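Local coordinates for protein alpha-rhamnosidase (Dictyoglomus thermophilum, PDB 6I60) that probably hydrolyses terminal non-reducing alpha-L-rhamnose residues from alpha-L-rhamnosides, acting as a glycoside hydrolase, at residues R832-V837 / K858-R863; I848-P853 / E895-K900. One frame throughout, in Å; residues are numbered along the deposited sequence.

Contact 1 of 2, residues R832-V837 / K858-R863; sequences RVIAGV and KYAKAR
Ala-835 and Ala-860 mark the closest approach of the two backbones, their CA atoms 5.3 Å apart, where the last turn of a helix lies against strand 859-866. The touching parts run at only 33° to each other, and contact rests wholly on apolar packing. The helix ends with a wider, pi-type turn, after which Gly-836 takes a positive phi, with backbone angles at which a side chain would press on the carbonyl O of Ala-835, and turns the chain into Val-837. Small methyl groups let the two elements come so near. The CB of Ala-835 meets the CB of Ala-862 at 3.5 Å, and this second methyl is approached by Val-837 CG1 at 3.8 Å. With chi1 at 48°, that branch stands between its own backbone N and carbonyl carbon and is directed at the strand. Two residues earlier on the same face, Ala-860 CB packs against Ile-834, 4.2 Å from Ile-834 CG2 and 4.1 Å from Ile-834 O. That oxygen, near the helix end, is satisfied by the indole NE1 of Trp-875 on the adjacent strand 869-877. Phe-468 of strand 466-470 packs against both Ile-834 and Ala-835. Helix-on-sheet packing through alanines is exemplified here: a glycine-terminated helix end rests on an antiparallel sheet, at the junction where the helical glycosidase domain characteristic of this family passes into its C-terminal beta domain.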
loop_
_atom_site.group_PDB
_atom_site.type_symbol
_atom_site.label_atom_id
_atom_site.label_comp_id
_atom_site.label_asym_id
_atom_site.label_seq_id
_atom_site.Cartn_x
_atom_site.Cartn_y
_atom_site.Cartn_z
ATOM N N ARG A 832 15.166 -1.795 10.863
ATOM C CA ARG A 832 15.754 -0.679 11.595
ATOM C C ARG A 832 16.686 -1.128 12.717
ATOM O O ARG A 832 17.601 -0.382 13.083
ATOM C CB ARG A 832 14.649 0.208 12.173
ATOM C CG ARG A 832 13.617 0.677 11.158
ATOM C CD ARG A 832 12.539 1.545 11.804
ATOM N NE ARG A 832 12.419 1.304 13.240
ATOM C CZ ARG A 832 12.671 2.215 14.176
ATOM N NH1 ARG A 832 13.059 3.437 13.834
ATOM N NH2 ARG A 832 12.538 1.903 15.459
ATOM N N VAL A 833 16.477 -2.316 13.281
ATOM C CA VAL A 833 17.231 -2.776 14.447
ATOM C C VAL A 833 18.135 -3.958 14.100
ATOM O O VAL A 833 19.356 -3.878 14.248
ATOM C CB VAL A 833 16.285 -3.115 15.622
ATOM C CG1 VAL A 833 17.042 -3.830 16.729
ATOM C CG2 VAL A 833 15.639 -1.847 16.148
ATOM N N ILE A 834 17.551 -5.068 13.641
ATOM C CA ILE A 834 18.343 -6.261 13.343
ATOM C C ILE A 834 19.352 -5.962 12.242
ATOM O O ILE A 834 20.563 -6.142 12.414
ATOM C CB ILE A 834 17.428 -7.439 12.968
ATOM C CG1 ILE A 834 16.681 -7.940 14.206
ATOM C CG2 ILE A 834 18.235 -8.567 12.334
ATOM C CD1 ILE A 834 15.942 -9.237 13.989
ATOM N N ALA A 835 18.865 -5.499 11.090
ATOM C CA ALA A 835 19.764 -5.013 10.050
ATOM C C ALA A 835 20.448 -3.725 10.493
ATOM O O ALA A 835 21.682 -3.647 10.549
ATOM C CB ALA A 835 18.992 -4.803 8.749
ATOM N N GLY A 836 19.658 -2.703 10.816
ATOM C CA GLY A 836 20.182 -1.516 11.457
ATOM C C GLY A 836 20.255 -0.271 10.595
ATOM O O GLY A 836 21.207 0.503 10.715
ATOM N N VAL A 837 19.265 -0.055 9.734
ATOM C CA VAL A 837 19.199 1.145 8.907
ATOM C C VAL A 837 17.888 1.861 9.212
ATOM O O VAL A 837 16.803 1.309 8.996
ATOM C CB VAL A 837 19.333 0.824 7.408
ATOM C CG1 VAL A 837 18.421 -0.330 7.004
ATOM C CG2 VAL A 837 19.053 2.066 6.575
ATOM N N LYS A 858 24.554 -14.195 12.995
ATOM C CA LYS A 858 25.862 -14.129 12.361
ATOM C C LYS A 858 25.958 -13.071 11.274
ATOM O O LYS A 858 27.031 -12.494 11.088
ATOM C CB LYS A 858 26.234 -15.492 11.763
ATOM C CG LYS A 858 26.139 -16.650 12.746
ATOM C CD LYS A 858 26.790 -17.909 12.189
ATOM C CE LYS A 858 25.778 -18.788 11.466
ATOM N NZ LYS A 858 25.045 -19.684 12.406
ATOM N N TYR A 859 24.869 -12.799 10.560
ATOM C CA TYR A 859 24.872 -11.795 9.506
ATOM C C TYR A 859 23.461 -11.255 9.328
ATOM O O TYR A 859 22.481 -11.867 9.761
ATOM C CB TYR A 859 25.399 -12.369 8.181
ATOM C CG TYR A 859 24.579 -13.520 7.640
ATOM C CD1 TYR A 859 23.452 -13.289 6.860
ATOM C CD2 TYR A 859 24.929 -14.837 7.910
ATOM C CE1 TYR A 859 22.696 -14.334 6.368
ATOM C CE2 TYR A 859 24.180 -15.892 7.417
ATOM C CZ TYR A 859 23.065 -15.634 6.646
ATOM O OH TYR A 859 22.311 -16.674 6.151
ATOM N N ALA A 860 23.372 -10.097 8.675
ATOM C CA ALA A 860 22.097 -9.480 8.333
ATOM C C ALA A 860 22.355 -8.353 7.345
ATOM O O ALA A 860 23.382 -7.676 7.429
ATOM C CB ALA A 860 21.376 -8.940 9.575
ATOM N N LYS A 861 21.423 -8.161 6.414
ATOM C CA LYS A 861 21.557 -7.106 5.421
ATOM C C LYS A 861 20.186 -6.546 5.077
ATOM O O LYS A 861 19.220 -7.299 4.930
ATOM C CB LYS A 861 22.238 -7.606 4.142
ATOM C CG LYS A 861 21.975 -6.711 2.935
ATOM C CD LYS A 861 22.202 -7.428 1.625
ATOM C CE LYS A 861 22.467 -6.439 0.499
ATOM N NZ LYS A 861 23.038 -7.096 -0.713
ATOM N N ALA A 862 20.115 -5.224 4.948
ATOM C CA ALA A 862 18.952 -4.546 4.394
ATOM C C ALA A 862 19.428 -3.618 3.290
ATOM O O ALA A 862 20.305 -2.779 3.519
ATOM C CB ALA A 862 18.194 -3.763 5.468
ATOM N N ARG A 863 18.868 -3.777 2.094
ATOM C CA ARG A 863 19.157 -2.902 0.965
ATOM C C ARG A 863 17.857 -2.237 0.538
ATOM O O ARG A 863 16.903 -2.924 0.158
ATOM C CB ARG A 863 19.778 -3.679 -0.198
ATOM C CG ARG A 863 19.972 -2.851 -1.458
ATOM C CD ARG A 863 20.495 -3.692 -2.612
ATOM N NE ARG A 863 19.420 -4.349 -3.353
ATOM C CZ ARG A 863 18.646 -3.744 -4.251
ATOM N NH1 ARG A 863 18.820 -2.457 -4.525
ATOM N NH2 ARG A 863 17.694 -4.425 -4.875
#

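Contact 2 of 2, residues I848-P853 / E895-K900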
loop_
_atom_site.group_PDB
_atom_site.type_symbol
_atom_site.label_atom_id
_atom_site.label_comp_id
_atom_site.label_asym_id
_atom_site.label_seq_id
_atom_site.Cartn_x
_atom_site.Cartn_y
_atom_site.Cartn_z
ATOM N N ILE A 848 21.068 6.499 9.668
ATOM C CA ILE A 848 21.681 5.950 10.872
ATOM C C ILE A 848 21.915 4.466 10.632
ATOM O O ILE A 848 20.961 3.690 10.497
ATOM C CB ILE A 848 20.812 6.182 12.115
ATOM C CG1 ILE A 848 20.430 7.657 12.231
ATOM C CG2 ILE A 848 21.544 5.728 13.366
ATOM C CD1 ILE A 848 19.592 7.975 13.446
ATOM N N PHE A 849 23.185 4.070 10.571
ATOM C CA PHE A 849 23.577 2.670 10.397
ATOM C C PHE A 849 23.961 2.127 11.770
ATOM O O PHE A 849 25.120 2.191 12.182
ATOM C CB PHE A 849 24.724 2.542 9.400
ATOM C CG PHE A 849 24.386 3.017 8.014
ATOM C CD1 PHE A 849 23.724 2.185 7.125
ATOM C CD2 PHE A 849 24.739 4.289 7.596
ATOM C CE1 PHE A 849 23.415 2.617 5.848
ATOM C CE2 PHE A 849 24.434 4.726 6.320
ATOM C CZ PHE A 849 23.771 3.887 5.444
ATOM N N GLU A 850 22.976 1.584 12.487
ATOM C CA GLU A 850 23.167 1.074 13.846
ATOM C C GLU A 850 22.737 -0.385 13.904
ATOM O O GLU A 850 21.580 -0.690 14.237
ATOM C CB GLU A 850 22.391 1.913 14.857
ATOM C CG GLU A 850 22.629 1.520 16.302
ATOM C CD GLU A 850 21.661 2.193 17.249
ATOM O OE1 GLU A 850 21.672 3.441 17.323
ATOM O OE2 GLU A 850 20.887 1.476 17.915
ATOM N N PRO A 851 23.633 -1.321 13.601
ATOM C CA PRO A 851 23.270 -2.739 13.662
ATOM C C PRO A 851 23.195 -3.241 15.094
ATOM O O PRO A 851 23.841 -2.715 16.003
ATOM C CB PRO A 851 24.407 -3.424 12.897
ATOM C CG PRO A 851 25.576 -2.525 13.101
ATOM C CD PRO A 851 25.030 -1.121 13.177
ATOM N N HIS A 852 22.385 -4.280 15.284
ATOM C CA HIS A 852 22.173 -4.893 16.594
ATOM C C HIS A 852 22.410 -6.391 16.473
ATOM O O HIS A 852 21.465 -7.168 16.277
ATOM C CB HIS A 852 20.771 -4.596 17.125
ATOM C CG HIS A 852 20.587 -3.183 17.583
ATOM N ND1 HIS A 852 20.310 -2.856 18.893
ATOM C CD2 HIS A 852 20.646 -2.011 16.907
ATOM C CE1 HIS A 852 20.203 -1.544 19.003
ATOM N NE2 HIS A 852 20.404 -1.008 17.813
ATOM N N PRO A 853 23.662 -6.836 16.585
ATOM C CA PRO A 853 23.939 -8.277 16.510
ATOM C C PRO A 853 23.654 -8.978 17.828
ATOM O O PRO A 853 24.534 -9.088 18.688
ATOM C CB PRO A 853 25.427 -8.331 16.147
ATOM C CG PRO A 853 25.997 -7.016 16.603
ATOM C CD PRO A 853 24.874 -6.044 16.851
ATOM N N GLU A 895 25.558 8.036 9.424
ATOM C CA GLU A 895 25.980 8.079 10.823
ATOM C C GLU A 895 26.111 6.633 11.297
ATOM O O GLU A 895 25.129 6.017 11.720
ATOM C CB GLU A 895 24.990 8.873 11.670
ATOM C CG GLU A 895 25.398 9.025 13.127
ATOM C CD GLU A 895 24.505 9.991 13.884
ATOM O OE1 GLU A 895 24.463 11.182 13.510
ATOM O OE2 GLU A 895 23.846 9.557 14.855
ATOM N N VAL A 896 27.323 6.094 11.221
ATOM C CA VAL A 896 27.570 4.708 11.596
ATOM C C VAL A 896 27.656 4.596 13.112
ATOM O O VAL A 896 28.276 5.432 13.781
ATOM C CB VAL A 896 28.854 4.191 10.924
ATOM C CG1 VAL A 896 28.904 2.674 10.977
ATOM C CG2 VAL A 896 28.930 4.684 9.491
ATOM N N HIS A 897 27.031 3.557 13.661
ATOM C CA HIS A 897 27.048 3.271 15.095
ATOM C C HIS A 897 27.624 1.871 15.276
ATOM O O HIS A 897 26.888 0.889 15.393
ATOM C CB HIS A 897 25.644 3.387 15.712
ATOM C CG HIS A 897 25.153 4.795 15.846
ATOM N ND1 HIS A 897 23.980 5.113 16.495
ATOM C CD2 HIS A 897 25.675 5.966 15.415
ATOM C CE1 HIS A 897 23.800 6.421 16.458
ATOM N NE2 HIS A 897 24.814 6.962 15.808
ATOM N N VAL A 898 28.950 1.783 15.291
ATOM C CA VAL A 898 29.636 0.508 15.480
ATOM C C VAL A 898 29.510 0.103 16.944
ATOM O O VAL A 898 29.993 0.824 17.829
ATOM C CB VAL A 898 31.108 0.595 15.045
ATOM C CG1 VAL A 898 31.743 -0.782 15.048
ATOM C CG2 VAL A 898 31.220 1.233 13.666
ATOM N N PRO A 899 28.870 -1.026 17.250
ATOM C CA PRO A 899 28.737 -1.441 18.652
ATOM C C PRO A 899 30.043 -1.995 19.199
ATOM O O PRO A 899 30.730 -2.790 18.552
ATOM C CB PRO A 899 27.656 -2.528 18.596
ATOM C CG PRO A 899 27.767 -3.092 17.219
ATOM C CD PRO A 899 28.227 -1.971 16.320
ATOM N N LYS A 900 30.384 -1.561 20.412
ATOM C CA LYS A 900 31.617 -1.988 21.073
ATOM C C LYS A 900 31.336 -3.294 21.804
ATOM O O LYS A 900 30.858 -3.307 22.939
ATOM C CB LYS A 900 32.125 -0.907 22.021
ATOM C CG LYS A 900 31.925 0.512 21.517
ATOM C CD LYS A 900 32.847 1.483 22.232
ATOM C CE LYS A 900 32.275 1.897 23.576
ATOM N NZ LYS A 900 32.930 3.129 24.096
#
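Glu-850 and His-897 reach each other through complementary torsions: Glu-850 extends its chain with CG anti to the backbone N (chi1 -175°), whereas His-897 keeps its CG anti to the carbonyl carbon (chi1 -73°). Carboxylate and imidazole end nearly coplanar, 15° apart, and His-897 ND1 donates to Glu-850 OE1 at 3.0 Å, which it meets on the anti side of the carboxylate. On the far side of CE1, His-897 NE2 donates to Glu-895 OE2 at 2.9 Å, somewhat tilted from the ring plane. Two carboxylates thus grip one imidazole and fix its rotation; with both nitrogens donating, they would probably favour its protonated form. Ile-848 lays CG2 over one ring face in a CH-pi contact, 3.9 Å from His-897 CE1. An alanine in place of His-897 would probably leave the carboxylates of Glu-850 and Glu-895 without their shared donor and uncover Ile-848 CG2. The other oxygen of Glu-850 probably accepts from His-852 NE2, though the modelled length of that bond is doubtful.

The backbones that carry these groups pair in parallel. Phe-849 N donates to Glu-895 O at 3.0 Å, and Phe-849 O receives His-897 N at 2.8 Å. Past the last bridged pair, proline packing takes over, Pro-899 CG lying 4.1 Å from Pro-853 CD while Pro-899 CD packs against Pro-851 CG. Strand 846-849 is flanked by strand 837-841, and strand 893-899 by strand 927-932, where Arg-931 forms a salt bridge with Glu-895. Phe-849 and Val-896 share the other face of this sheet, Phe-849 packing on Ile-873 and Ile-886 and Val-896 on Met-884 and Phe-939, all from the strands of the facing antiparallel sheet.

In the fold
After its N-terminal beta domains the chain passes through strand 466-470, builds the helical domain and returns through helix 826-835, whose end enters contact 1. Strands 837-841 and 846-849 follow as an antiparallel pair, leading to the first half of contact 2. At 858-863 contact 1 closes a loop of 20 intervening residues; 895-900 then closes contact 2 over 41. The segments alternate, so the closures cross instead of nesting. Their centres lie about 10 Å apart, and they touch directly: Gly-836 O probably accepts a hydrogen bond from Glu-850 N at 2.7 Å. Contact 1 ties the helical domain to one beta sheet, and contact 2 pairs two inner strands of the sheet facing that one.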